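Local coordinates for protein carbamate kinase (Aeropyrum pernix, PDB 2E9Y) that probably catalyses the reversible transfer of a phosphoryl group between ATP and carbamate, at residues M21-E26 / G56-Y61; V42-W47 / E300-L305; P124-P129 / V164-R169. All blocks are in the same frame, centred on the assembly; numbering follows the deposited sequence. Where two conformers were deposited one is given.

Contact 1: residues M21-E26 / G56-Y61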
ATOM      1  N   MET A  21      -4.715   6.158  21.062  1.00 57.58           N
ATOM      2  CA  MET A  21      -4.179   6.425  19.729  1.00 57.60           C
ATOM      3  C   MET A  21      -2.835   5.734  19.473  1.00 56.47           C
ATOM      4  O   MET A  21      -2.017   6.195  18.690  1.00 56.33           O
ATOM      5  CB  MET A  21      -3.999   7.939  19.584  1.00 59.18           C
ATOM      6  CG  MET A  21      -5.319   8.684  19.382  1.00 61.53           C
ATOM      7  SD  MET A  21      -5.143  10.042  18.222  1.00 65.31           S
ATOM      8  CE  MET A  21      -6.770  10.773  18.449  1.00 64.51           C
ATOM      9  N   ASP A  22      -2.593   4.614  20.180  1.00 54.67           N
ATOM     10  CA  ASP A  22      -1.287   3.963  20.050  1.00 52.48           C
ATOM     11  C   ASP A  22      -1.142   3.182  18.733  1.00 51.36           C
ATOM     12  O   ASP A  22      -1.829   2.199  18.489  1.00 51.50           O
ATOM     13  CB  ASP A  22      -1.087   3.029  21.247  1.00 52.27           C
ATOM     14  CG  ASP A  22       0.154   2.173  21.037  1.00 52.26           C
ATOM     15  OD1 ASP A  22       1.082   2.652  20.384  1.00 52.95           O
ATOM     16  OD2 ASP A  22       0.189   1.055  21.543  1.00 51.94           O
ATOM     17  N   VAL A  23      -0.222   3.627  17.881  1.00 49.05           N
ATOM     18  CA  VAL A  23       0.005   2.976  16.598  1.00 47.76           C
ATOM     19  C   VAL A  23       1.063   1.877  16.659  1.00 47.59           C
ATOM     20  O   VAL A  23       1.505   1.371  15.623  1.00 46.95           O
ATOM     21  CB  VAL A  23       0.416   4.003  15.519  1.00 46.59           C
ATOM     22  CG1 VAL A  23      -0.531   5.194  15.557  1.00 45.64           C
ATOM     23  CG2 VAL A  23       1.853   4.453  15.739  1.00 44.72           C
ATOM     24  N   SER A  24       1.468   1.506  17.870  1.00 47.55           N
ATOM     25  CA  SER A  24       2.466   0.454  18.039  1.00 48.41           C
ATOM     26  C   SER A  24       1.911  -0.814  17.408  1.00 48.68           C
ATOM     27  O   SER A  24       0.715  -1.085  17.509  1.00 47.88           O
ATOM     28  CB  SER A  24       2.740   0.205  19.519  1.00 48.50           C
ATOM     29  OG  SER A  24       1.600  -0.350  20.148  1.00 49.85           O
ATOM     30  N   VAL A  25       2.776  -1.590  16.762  1.00 49.29           N
ATOM     31  CA  VAL A  25       2.345  -2.818  16.108  1.00 49.74           C
ATOM     32  C   VAL A  25       1.548  -3.708  17.058  1.00 50.34           C
ATOM     33  O   VAL A  25       0.610  -4.389  16.639  1.00 50.49           O
ATOM     34  CB  VAL A  25       3.552  -3.612  15.552  1.00 49.99           C
ATOM     35  CG1 VAL A  25       4.446  -4.072  16.690  1.00 50.40           C
ATOM     36  CG2 VAL A  25       3.060  -4.793  14.728  1.00 49.94           C
ATOM     37  N   GLU A  26       1.915  -3.690  18.334  1.00 50.46           N
ATOM     38  CA  GLU A  26       1.231  -4.494  19.342  1.00 51.11           C
ATOM     39  C   GLU A  26      -0.219  -4.056  19.498  1.00 49.69           C
ATOM     40  O   GLU A  26      -1.147  -4.851  19.330  1.00 49.97           O
ATOM     41  CB  GLU A  26       1.933  -4.360  20.695  1.00 53.20           C
ATOM     42  CG  GLU A  26       1.265  -5.141  21.820  1.00 56.32           C
ATOM     43  CD  GLU A  26       1.780  -4.746  23.192  1.00 58.24           C
ATOM     44  OE1 GLU A  26       2.572  -3.782  23.272  1.00 59.61           O
ATOM     45  OE2 GLU A  26       1.391  -5.395  24.189  1.00 58.42           O
ATOM     46  N   GLY A  56      -6.198   8.538  10.732  1.00 14.88           N
ATOM     47  CA  GLY A  56      -5.711   9.697  11.471  1.00 17.30           C
ATOM     48  C   GLY A  56      -4.383   9.562  12.209  1.00 16.30           C
ATOM     49  O   GLY A  56      -3.405  10.238  11.870  1.00 15.25           O
ATOM     50  N   PRO A  57      -4.320   8.710  13.240  1.00 16.60           N
ATOM     51  CA  PRO A  57      -3.085   8.523  14.005  1.00 16.27           C
ATOM     52  C   PRO A  57      -1.933   8.008  13.151  1.00 15.17           C
ATOM     53  O   PRO A  57      -0.779   8.398  13.344  1.00 15.63           O
ATOM     54  CB  PRO A  57      -3.490   7.514  15.081  1.00 16.60           C
ATOM     55  CG  PRO A  57      -4.964   7.743  15.236  1.00 20.27           C
ATOM     56  CD  PRO A  57      -5.423   7.919  13.816  1.00 17.73           C
ATOM     57  N   GLN A  58      -2.260   7.130  12.208  1.00 13.11           N
ATOM     58  CA  GLN A  58      -1.259   6.532  11.335  1.00 13.07           C
ATOM     59  C   GLN A  58      -0.603   7.513  10.372  1.00 13.74           C
ATOM     60  O   GLN A  58       0.624   7.553  10.259  1.00 13.39           O
ATOM     61  CB  GLN A  58      -1.878   5.365  10.553  1.00 12.86           C
ATOM     62  CG  GLN A  58      -2.344   4.206  11.439  1.00 16.13           C
ATOM     63  CD  GLN A  58      -3.681   4.461  12.123  1.00 16.25           C
ATOM     64  OE1 GLN A  58      -4.436   5.356  11.720  1.00 16.98           O
ATOM     65  NE2 GLN A  58      -3.974   3.698  13.166  1.00 20.29           N
ATOM     66  N   VAL A  59      -1.410   8.306   9.672  1.00 12.24           N
ATOM     67  CA  VAL A  59      -0.841   9.262   8.736  1.00 13.13           C
ATOM     68  C   VAL A  59      -0.116  10.360   9.526  1.00 13.67           C
ATOM     69  O   VAL A  59       0.880  10.925   9.063  1.00 12.41           O
ATOM     70  CB  VAL A  59      -1.941   9.845   7.789  1.00 12.18           C
ATOM     71  CG1 VAL A  59      -2.771  10.903   8.505  1.00 12.37           C
ATOM     72  CG2 VAL A  59      -1.296  10.402   6.534  1.00 14.96           C
ATOM     73  N   GLY A  60      -0.589  10.632  10.740  1.00 13.14           N
ATOM     74  CA  GLY A  60       0.067  11.634  11.562  1.00 13.56           C
ATOM     75  C   GLY A  60       1.442  11.143  11.980  1.00 14.21           C
ATOM     76  O   GLY A  60       2.418  11.897  11.970  1.00 13.76           O
ATOM     77  N   TYR A  61       1.517   9.864  12.342  1.00 14.97           N
ATOM     78  CA  TYR A  61       2.769   9.234  12.746  1.00 13.53           C
ATOM     79  C   TYR A  61       3.785   9.320  11.611  1.00 12.95           C
ATOM     80  O   TYR A  61       4.938   9.707  11.822  1.00 12.86           O
ATOM     81  CB  TYR A  61       2.526   7.765  13.112  1.00 15.70           C
ATOM     82  CG  TYR A  61       3.789   6.936  13.267  1.00 15.96           C
ATOM     83  CD1 TYR A  61       4.589   7.048  14.405  1.00 16.90           C
ATOM     84  CD2 TYR A  61       4.181   6.042  12.273  1.00 18.19           C
ATOM     85  CE1 TYR A  61       5.751   6.283  14.548  1.00 20.21           C
ATOM     86  CE2 TYR A  61       5.337   5.277  12.400  1.00 19.53           C
ATOM     87  CZ  TYR A  61       6.119   5.399  13.542  1.00 21.45           C
ATOM     88  OH  TYR A  61       7.251   4.627  13.676  1.00 24.34           O
TER

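Contact 2: residues V42-W47 / E300-L305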
ATOM      1  N   VAL A  42     -20.296 -11.071  10.699  1.00 29.08           N
ATOM      2  CA  VAL A  42     -21.122 -10.440   9.680  1.00 27.79           C
ATOM      3  C   VAL A  42     -21.111 -11.229   8.373  1.00 28.32           C
ATOM      4  O   VAL A  42     -22.152 -11.399   7.735  1.00 28.58           O
ATOM      5  CB  VAL A  42     -20.648  -8.997   9.413  1.00 26.95           C
ATOM      6  CG1 VAL A  42     -21.351  -8.427   8.195  1.00 25.46           C
ATOM      7  CG2 VAL A  42     -20.921  -8.138  10.636  1.00 27.40           C
ATOM      8  N   LEU A  43     -19.934 -11.704   7.971  1.00 26.54           N
ATOM      9  CA  LEU A  43     -19.808 -12.490   6.747  1.00 28.43           C
ATOM     10  C   LEU A  43     -20.539 -13.818   6.921  1.00 29.35           C
ATOM     11  O   LEU A  43     -21.076 -14.375   5.962  1.00 28.72           O
ATOM     12  CB  LEU A  43     -18.332 -12.758   6.425  1.00 28.87           C
ATOM     13  CG  LEU A  43     -17.547 -11.675   5.673  1.00 29.88           C
ATOM     14  CD1 LEU A  43     -17.684 -10.335   6.368  1.00 30.62           C
ATOM     15  CD2 LEU A  43     -16.089 -12.090   5.585  1.00 29.47           C
ATOM     16  N   ALA A  44     -20.548 -14.322   8.149  1.00 31.00           N
ATOM     17  CA  ALA A  44     -21.227 -15.574   8.448  1.00 33.91           C
ATOM     18  C   ALA A  44     -22.725 -15.406   8.210  1.00 34.79           C
ATOM     19  O   ALA A  44     -23.396 -16.334   7.764  1.00 36.66           O
ATOM     20  CB  ALA A  44     -20.967 -15.980   9.894  1.00 33.61           C
ATOM     21  N   ASP A  45     -23.242 -14.215   8.499  1.00 36.22           N
ATOM     22  CA  ASP A  45     -24.664 -13.948   8.310  1.00 36.81           C
ATOM     23  C   ASP A  45     -25.059 -13.768   6.846  1.00 36.82           C
ATOM     24  O   ASP A  45     -26.209 -13.450   6.545  1.00 37.30           O
ATOM     25  CB  ASP A  45     -25.096 -12.727   9.129  1.00 38.06           C
ATOM     26  CG  ASP A  45     -24.974 -12.958  10.627  1.00 38.97           C
ATOM     27  OD1 ASP A  45     -25.245 -14.092  11.077  1.00 39.52           O
ATOM     28  OD2 ASP A  45     -24.618 -12.011  11.356  1.00 40.37           O
ATOM     29  N   GLY A  46     -24.102 -13.966   5.940  1.00 35.89           N
ATOM     30  CA  GLY A  46     -24.390 -13.862   4.517  1.00 33.68           C
ATOM     31  C   GLY A  46     -24.051 -12.582   3.771  1.00 33.13           C
ATOM     32  O   GLY A  46     -24.247 -12.510   2.556  1.00 32.89           O
ATOM     33  N   TRP A  47     -23.538 -11.577   4.473  1.00 31.15           N
ATOM     34  CA  TRP A  47     -23.202 -10.310   3.828  1.00 29.90           C
ATOM     35  C   TRP A  47     -21.897 -10.319   3.038  1.00 28.59           C
ATOM     36  O   TRP A  47     -20.946 -11.019   3.390  1.00 28.85           O
ATOM     37  CB  TRP A  47     -23.094  -9.181   4.864  1.00 29.56           C
ATOM     38  CG  TRP A  47     -24.394  -8.662   5.397  1.00 30.31           C
ATOM     39  CD1 TRP A  47     -25.014  -9.033   6.553  1.00 30.38           C
ATOM     40  CD2 TRP A  47     -25.222  -7.655   4.802  1.00 30.96           C
ATOM     41  NE1 TRP A  47     -26.175  -8.317   6.720  1.00 30.96           N
ATOM     42  CE2 TRP A  47     -26.328  -7.464   5.659  1.00 31.51           C
ATOM     43  CE3 TRP A  47     -25.135  -6.894   3.628  1.00 32.42           C
ATOM     44  CZ2 TRP A  47     -27.343  -6.543   5.381  1.00 30.39           C
ATOM     45  CZ3 TRP A  47     -26.145  -5.977   3.349  1.00 31.09           C
ATOM     46  CH2 TRP A  47     -27.235  -5.810   4.226  1.00 32.79           C
ATOM     47  N   GLU A 300     -21.580  -3.983  18.531  1.00 32.73           N
ATOM     48  CA  GLU A 300     -22.900  -4.494  18.153  1.00 32.16           C
ATOM     49  C   GLU A 300     -23.082  -4.661  16.645  1.00 30.95           C
ATOM     50  O   GLU A 300     -24.200  -4.860  16.172  1.00 29.47           O
ATOM     51  CB  GLU A 300     -23.995  -3.558  18.685  1.00 33.98           C
ATOM     52  CG  GLU A 300     -23.797  -3.102  20.128  1.00 37.15           C
ATOM     53  CD  GLU A 300     -24.986  -2.319  20.674  1.00 39.19           C
ATOM     54  OE1 GLU A 300     -25.417  -1.341  20.029  1.00 37.93           O
ATOM     55  OE2 GLU A 300     -25.489  -2.682  21.759  1.00 41.34           O
ATOM     56  N   ALA A 301     -21.983  -4.594  15.899  1.00 29.93           N
ATOM     57  CA  ALA A 301     -22.023  -4.707  14.442  1.00 29.75           C
ATOM     58  C   ALA A 301     -22.974  -5.768  13.887  1.00 29.60           C
ATOM     59  O   ALA A 301     -23.751  -5.491  12.972  1.00 27.70           O
ATOM     60  CB  ALA A 301     -20.615  -4.945  13.905  1.00 30.19           C
ATOM     61  N   ARG A 302     -22.911  -6.978  14.432  1.00 31.15           N
ATOM     62  CA  ARG A 302     -23.764  -8.061  13.955  1.00 32.69           C
ATOM     63  C   ARG A 302     -25.232  -7.652  13.950  1.00 31.89           C
ATOM     64  O   ARG A 302     -25.954  -7.919  12.992  1.00 33.72           O
ATOM     65  CB  ARG A 302     -23.563  -9.313  14.816  1.00 33.29           C
ATOM     66  CG  ARG A 302     -24.046 -10.590  14.153  1.00 35.32           C
ATOM     67  CD  ARG A 302     -23.531 -11.824  14.878  1.00 36.40           C
ATOM     68  NE  ARG A 302     -23.608 -13.012  14.032  1.00 39.53           N
ATOM     69  CZ  ARG A 302     -23.124 -14.204  14.367  1.00 40.46           C
ATOM     70  NH1 ARG A 302     -22.525 -14.375  15.537  1.00 41.26           N
ATOM     71  NH2 ARG A 302     -23.225 -15.223  13.523  1.00 41.51           N
ATOM     72  N   GLN A 303     -25.671  -6.997  15.019  1.00 33.29           N
ATOM     73  CA  GLN A 303     -27.057  -6.546  15.109  1.00 32.77           C
ATOM     74  C   GLN A 303     -27.271  -5.312  14.244  1.00 31.92           C
ATOM     75  O   GLN A 303     -28.318  -5.166  13.609  1.00 31.15           O
ATOM     76  CB  GLN A 303     -27.427  -6.219  16.558  1.00 34.56           C
ATOM     77  CG  GLN A 303     -27.427  -7.427  17.484  0.50 35.38           C
ATOM     78  CD  GLN A 303     -28.441  -8.478  17.065  0.50 36.04           C
ATOM     79  OE1 GLN A 303     -29.647  -8.231  17.067  0.50 37.00           O
ATOM     80  NE2 GLN A 303     -27.953  -9.658  16.699  0.50 37.35           N
ATOM     81  N   VAL A 304     -26.277  -4.426  14.219  1.00 30.23           N
ATOM     82  CA  VAL A 304     -26.371  -3.199  13.418  1.00 27.73           C
ATOM     83  C   VAL A 304     -26.696  -3.483  11.952  1.00 27.77           C
ATOM     84  O   VAL A 304     -27.513  -2.814  11.332  1.00 27.09           O
ATOM     85  CB  VAL A 304     -25.056  -2.402  13.515  1.00 26.44           C
ATOM     86  CG1 VAL A 304     -25.098  -1.237  12.525  1.00 23.16           C
ATOM     87  CG2 VAL A 304     -24.867  -1.847  14.914  1.00 25.70           C
ATOM     88  N   LEU A 305     -25.986  -4.490  11.390  1.00 27.78           N
ATOM     89  CA  LEU A 305     -26.159  -4.916  10.003  1.00 30.64           C
ATOM     90  C   LEU A 305     -27.594  -5.399   9.731  1.00 32.02           C
ATOM     91  O   LEU A 305     -28.140  -5.243   8.648  1.00 32.82           O
ATOM     92  CB  LEU A 305     -25.161  -6.037   9.714  1.00 30.50           C
ATOM     93  CG  LEU A 305     -23.831  -5.509   9.167  1.00 30.47           C
ATOM     94  CD1 LEU A 305     -23.938  -5.052   7.711  1.00 28.92           C
ATOM     95  CD2 LEU A 305     -23.302  -4.309   9.954  1.00 30.12           C
TER
HETATM   96  O   HOH W   1     -25.225  -9.625  10.449  1.00 40.67           O

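Contact 3: residues P124-P129 / V164-R169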
ATOM      1  N   PRO A 124     -13.993  24.967  -1.094  1.00 23.97           N
ATOM      2  CA  PRO A 124     -13.642  26.003  -0.113  1.00 25.23           C
ATOM      3  C   PRO A 124     -12.491  25.615   0.820  1.00 26.35           C
ATOM      4  O   PRO A 124     -11.746  26.470   1.308  1.00 25.31           O
ATOM      5  CB  PRO A 124     -14.947  26.195   0.654  1.00 26.15           C
ATOM      6  CG  PRO A 124     -15.978  25.950  -0.391  1.00 26.69           C
ATOM      7  CD  PRO A 124     -15.447  24.729  -1.105  1.00 25.29           C
ATOM      8  N   SER A 125     -12.344  24.319   1.062  1.00 25.52           N
ATOM      9  CA  SER A 125     -11.303  23.840   1.957  1.00 26.13           C
ATOM     10  C   SER A 125      -9.879  24.136   1.477  1.00 25.75           C
ATOM     11  O   SER A 125      -8.969  24.277   2.294  1.00 27.49           O
ATOM     12  CB  SER A 125     -11.473  22.335   2.186  1.00 26.15           C
ATOM     13  OG  SER A 125     -10.835  21.942   3.385  1.00 29.06           O
ATOM     14  N   PHE A 126      -9.679  24.233   0.166  1.00 24.36           N
ATOM     15  CA  PHE A 126      -8.327  24.480  -0.355  1.00 26.38           C
ATOM     16  C   PHE A 126      -7.822  25.880   0.026  1.00 28.69           C
ATOM     17  O   PHE A 126      -6.629  26.137   0.091  1.00 29.22           O
ATOM     18  CB  PHE A 126      -8.319  24.339  -1.890  1.00 23.38           C
ATOM     19  CG  PHE A 126      -8.273  22.887  -2.298  1.00 24.97           C
ATOM     20  CD1 PHE A 126      -7.077  22.175  -2.231  1.00 22.36           C
ATOM     21  CD2 PHE A 126      -9.417  22.282  -2.786  1.00 23.75           C
ATOM     22  CE1 PHE A 126      -7.046  20.841  -2.634  1.00 24.71           C
ATOM     23  CE2 PHE A 126      -9.377  20.946  -3.186  1.00 24.93           C
ATOM     24  CZ  PHE A 126      -8.197  20.223  -3.105  1.00 25.24           C
ATOM     25  N   ASN A 127      -8.777  26.822   0.216  1.00 29.29           N
ATOM     26  CA  ASN A 127      -8.378  28.177   0.589  1.00 31.84           C
ATOM     27  C   ASN A 127      -8.455  28.368   2.114  1.00 31.82           C
ATOM     28  O   ASN A 127      -7.926  29.317   2.675  1.00 33.61           O
ATOM     29  CB  ASN A 127      -9.295  29.180  -0.135  1.00 34.28           C
ATOM     30  CG  ASN A 127      -8.690  30.570  -0.121  1.00 37.25           C
ATOM     31  OD1 ASN A 127      -7.927  30.962  -1.010  1.00 39.34           O
ATOM     32  ND2 ASN A 127      -9.104  31.362   0.882  1.00 37.95           N
ATOM     33  N   ASN A 128      -9.174  27.428   2.777  1.00 29.42           N
ATOM     34  CA  ASN A 128      -9.322  27.491   4.236  1.00 28.11           C
ATOM     35  C   ASN A 128      -8.989  26.139   4.892  1.00 25.48           C
ATOM     36  O   ASN A 128      -9.821  25.533   5.551  1.00 26.23           O
ATOM     37  CB  ASN A 128     -10.775  27.882   4.549  1.00 30.85           C
ATOM     38  CG  ASN A 128     -11.013  27.952   6.045  1.00 31.76           C
ATOM     39  OD1 ASN A 128     -10.197  28.465   6.812  1.00 36.79           O
ATOM     40  ND2 ASN A 128     -12.197  27.465   6.456  1.00 33.85           N
ATOM     41  N   PRO A 129      -7.748  25.657   4.729  1.00 23.07           N
ATOM     42  CA  PRO A 129      -7.379  24.375   5.346  1.00 23.20           C
ATOM     43  C   PRO A 129      -7.491  24.436   6.865  1.00 23.87           C
ATOM     44  O   PRO A 129      -7.078  25.420   7.481  1.00 20.84           O
ATOM     45  CB  PRO A 129      -5.944  24.162   4.863  1.00 23.04           C
ATOM     46  CG  PRO A 129      -5.428  25.563   4.712  1.00 24.22           C
ATOM     47  CD  PRO A 129      -6.591  26.273   4.058  1.00 21.98           C
ATOM     48  N   VAL A 164      -1.890  22.709   8.672  1.00 16.48           N
ATOM     49  CA  VAL A 164      -3.269  22.340   8.397  1.00 17.07           C
ATOM     50  C   VAL A 164      -3.386  22.155   6.889  1.00 16.42           C
ATOM     51  O   VAL A 164      -2.795  22.906   6.117  1.00 17.68           O
ATOM     52  CB  VAL A 164      -4.274  23.429   8.875  1.00 18.73           C
ATOM     53  CG1 VAL A 164      -4.410  23.383  10.398  1.00 18.52           C
ATOM     54  CG2 VAL A 164      -3.808  24.802   8.431  1.00 18.54           C
ATOM     55  N   VAL A 165      -4.129  21.135   6.479  1.00 17.04           N
ATOM     56  CA  VAL A 165      -4.316  20.849   5.065  1.00 16.65           C
ATOM     57  C   VAL A 165      -5.802  20.772   4.756  1.00 17.48           C
ATOM     58  O   VAL A 165      -6.626  20.592   5.654  1.00 16.86           O
ATOM     59  CB  VAL A 165      -3.654  19.507   4.659  1.00 16.26           C
ATOM     60  CG1 VAL A 165      -2.153  19.570   4.892  1.00 18.26           C
ATOM     61  CG2 VAL A 165      -4.275  18.368   5.438  1.00 14.43           C
ATOM     62  N   PRO A 166      -6.162  20.928   3.473  1.00 17.50           N
ATOM     63  CA  PRO A 166      -7.558  20.878   3.033  1.00 19.39           C
ATOM     64  C   PRO A 166      -8.231  19.523   3.245  1.00 18.59           C
ATOM     65  O   PRO A 166      -7.590  18.476   3.160  1.00 17.73           O
ATOM     66  CB  PRO A 166      -7.467  21.205   1.542  1.00 18.61           C
ATOM     67  CG  PRO A 166      -6.230  22.031   1.432  1.00 20.12           C
ATOM     68  CD  PRO A 166      -5.278  21.316   2.359  1.00 18.17           C
ATOM     69  N   SER A 167      -9.530  19.561   3.511  1.00 18.96           N
ATOM     70  CA  SER A 167     -10.320  18.343   3.669  1.00 19.30           C
ATOM     71  C   SER A 167     -11.535  18.544   2.771  1.00 17.60           C
ATOM     72  O   SER A 167     -12.648  18.748   3.248  1.00 20.14           O
ATOM     73  CB  SER A 167     -10.766  18.148   5.118  1.00 22.65           C
ATOM     74  OG  SER A 167     -11.543  16.961   5.233  1.00 24.84           O
ATOM     75  N   PRO A 168     -11.321  18.506   1.448  1.00 18.27           N
ATOM     76  CA  PRO A 168     -12.369  18.685   0.437  1.00 18.24           C
ATOM     77  C   PRO A 168     -13.367  17.540   0.415  1.00 19.49           C
ATOM     78  O   PRO A 168     -13.063  16.429   0.849  1.00 19.78           O
ATOM     79  CB  PRO A 168     -11.580  18.784  -0.862  1.00 17.48           C
ATOM     80  CG  PRO A 168     -10.412  17.899  -0.608  1.00 20.50           C
ATOM     81  CD  PRO A 168     -10.016  18.253   0.808  1.00 17.50           C
ATOM     82  N   ARG A 169     -14.563  17.816  -0.089  1.00 18.44           N
ATOM     83  CA  ARG A 169     -15.587  16.786  -0.166  1.00 20.76           C
ATOM     84  C   ARG A 169     -15.320  15.841  -1.335  1.00 19.33           C
ATOM     85  O   ARG A 169     -14.855  16.259  -2.395  1.00 19.04           O
ATOM     86  CB  ARG A 169     -16.974  17.421  -0.299  1.00 23.57           C
ATOM     87  CG  ARG A 169     -17.498  17.991   1.014  1.00 30.47           C
ATOM     88  CD  ARG A 169     -19.013  18.164   0.987  1.00 34.09           C
ATOM     89  NE  ARG A 169     -19.579  18.251   2.332  1.00 37.28           N
ATOM     90  CZ  ARG A 169     -19.411  19.282   3.156  1.00 40.11           C
ATOM     91  NH1 ARG A 169     -18.692  20.331   2.778  1.00 41.84           N
ATOM     92  NH2 ARG A 169     -19.961  19.261   4.363  1.00 40.75           N
TER

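Contact 1: residues M21-E26 / G56-Y61
An Asx turn at the start of helix 25-44 presents Val23 to the first turn of helix 56-67, at the subunit interface of the dimer. The turn is defined by Ser24 N donating to Asp22 OD1 at 2.8 Å, with the acceptor met from above the carboxylate plane, 59° out of it. Ser24 occupies the N-cap position and its OG caps the backbone N of Ser27. Just upstream, Met21 and Asp22 form a G1 beta bulge, with Met21 at positive phi.

No hydrogen bond joins the two segments; the contact is apolar. Val23 does most of the work by splitting its two methyls between two partners one helical turn apart. CG1, anti to the carbonyl carbon, lies 3.8 Å from Pro57 CB. CG2 sits with the backbone N on one side and the carbonyl carbon on the other, which puts it above one face of the Tyr61 ring. This is a CH-pi contact, CG2 standing 4.2 Å from the ring centroid and 23° off the normal, displaced toward the CG-CD1 side. Tyr61 reaches this place with CG anti to its backbone N (chi1 168°). Its hydroxyl hydrogen-bonds to Pro74 O of the second subunit, whose Gln76 NE2 also bonds Val23 O, so both residues meet the partner chain as well as each other. At the exposed margin the Met21 chain, bent at chi2, crosses the proline ring at about a right angle, and its SD comes to 3.8 Å from Pro57 CG.

Contact 2: residues V42-W47 / E300-L305
The Trp47 indole carries Leu305 CD1 over one face and has Val42 O at its edge, in plane; the Arg302 guanidinium is met at its edge by the Asp45 carboxylate. Leu305 CD1 stands 4.0 Å from the centroid of the five-membered ring, only 9° off the normal, which identifies a well-centred CH-pi contact. Nearer the indole rim, Leu305 CB lies 3.9 Å from Trp47 NE1. Val42 also crosses Leu305, at about a right angle, with Val42 CG1 at 4.0 Å from Leu305 CG. An alanine in place of Trp47 removes the aromatic face under Leu305 CD1, and would probably loosen the packing of that leucine against this helix end.

The charged half of the contact is more exposed. Arg302, extended from CG to NE and with CG anti to its backbone N, reaches out to Asp45 and forms a salt bridge with it. Its NE donates to the syn lone pair of Asp45 OD2 at 3.0 Å, nearly in the guanidinium plane and with an N-H...O angle of 157°. The second bond, from Arg302 NH2 to Asp45 OD1, is weak at 3.4 Å, and the two planes are turned 35° apart, so the pairing is lopsided. A water adds a further tie, donating to Asp45 OD2 at 2.6 Å and to Arg302 O at 3.1 Å.

Gly46, at positive phi, ends helix 25-44 in a Schellman motif, and the chain then enters strand 48-52. This is the close of a beta-alpha-beta crossover between parallel strands 6-10 and 48-52 of the amino acid kinase fold, packed here against the short helix between strands 293-297 and 311-314.

Contact 3: residues P124-P129 / V164-R169
Ser125 points its CB toward the extended segment 164-169, where CB lies 3.6 Å from Ser167 N. One bond further out, OG is anti to the backbone N (chi1 -158°) and accepts the Ser167 amide at 2.7 Å with an N-H...O angle of 167°, a short and nearly straight bond. The same OG also rests 3.5 Å from Pro166 CA. The serine therefore satisfies a backbone N-H between two prolines, Pro166 and Pro168, neither of which has an amide hydrogen to offer.

These segments are the way into and out of the small antiparallel sheet of strands 131-133, 136-137, 152-155 and 161-165, which probably corresponds to the protruding subdomain of carbamate kinases. Asp123 accepts from both segments, from Ser125 N with OD1 and from Arg169 N with OD2.

Phe126 starts out away from the partner segment, but its ring comes back to meet Pro166 and Pro168, crossing both at about a right angle. Pro166 CB lies over one ring face, while Pro166 CG is 3.8 Å from Phe126 CD1. On the other side of the ring axis, Phe126 CE2 approaches Pro168 CB to 3.9 Å.

Pro129 fills the other end, where the CA atoms of Pro129 and Pro166 are 4.2 Å apart. Its CB sits against the peptide before Pro166, 3.4 Å from Val165 C. Val164 places CG2 flanked by its own backbone N and carbonyl carbon, 3.5 Å from Pro129 O, a carbonyl that also accepts from Lys154 NZ.

Contacts 1 and 2 share helix 25-44, one at its start and one at its end, with centres 27 Å apart and nearest atoms about 19 Å apart. Their segments alternate along the chain. The shared helix runs from the subunit interface to the side chains over strands 6-10 and 231-236. Contact 3 follows contact 1 in sequence; its centre lies 23 Å away, although the nearest atoms approach to about 8 Å without touching. Contacts 2 and 3 are the most distant, 36 Å between centres and on opposite sides of the chain's centre. Of the three, only contact 1 meets the second subunit. None includes a ligand or metal atom.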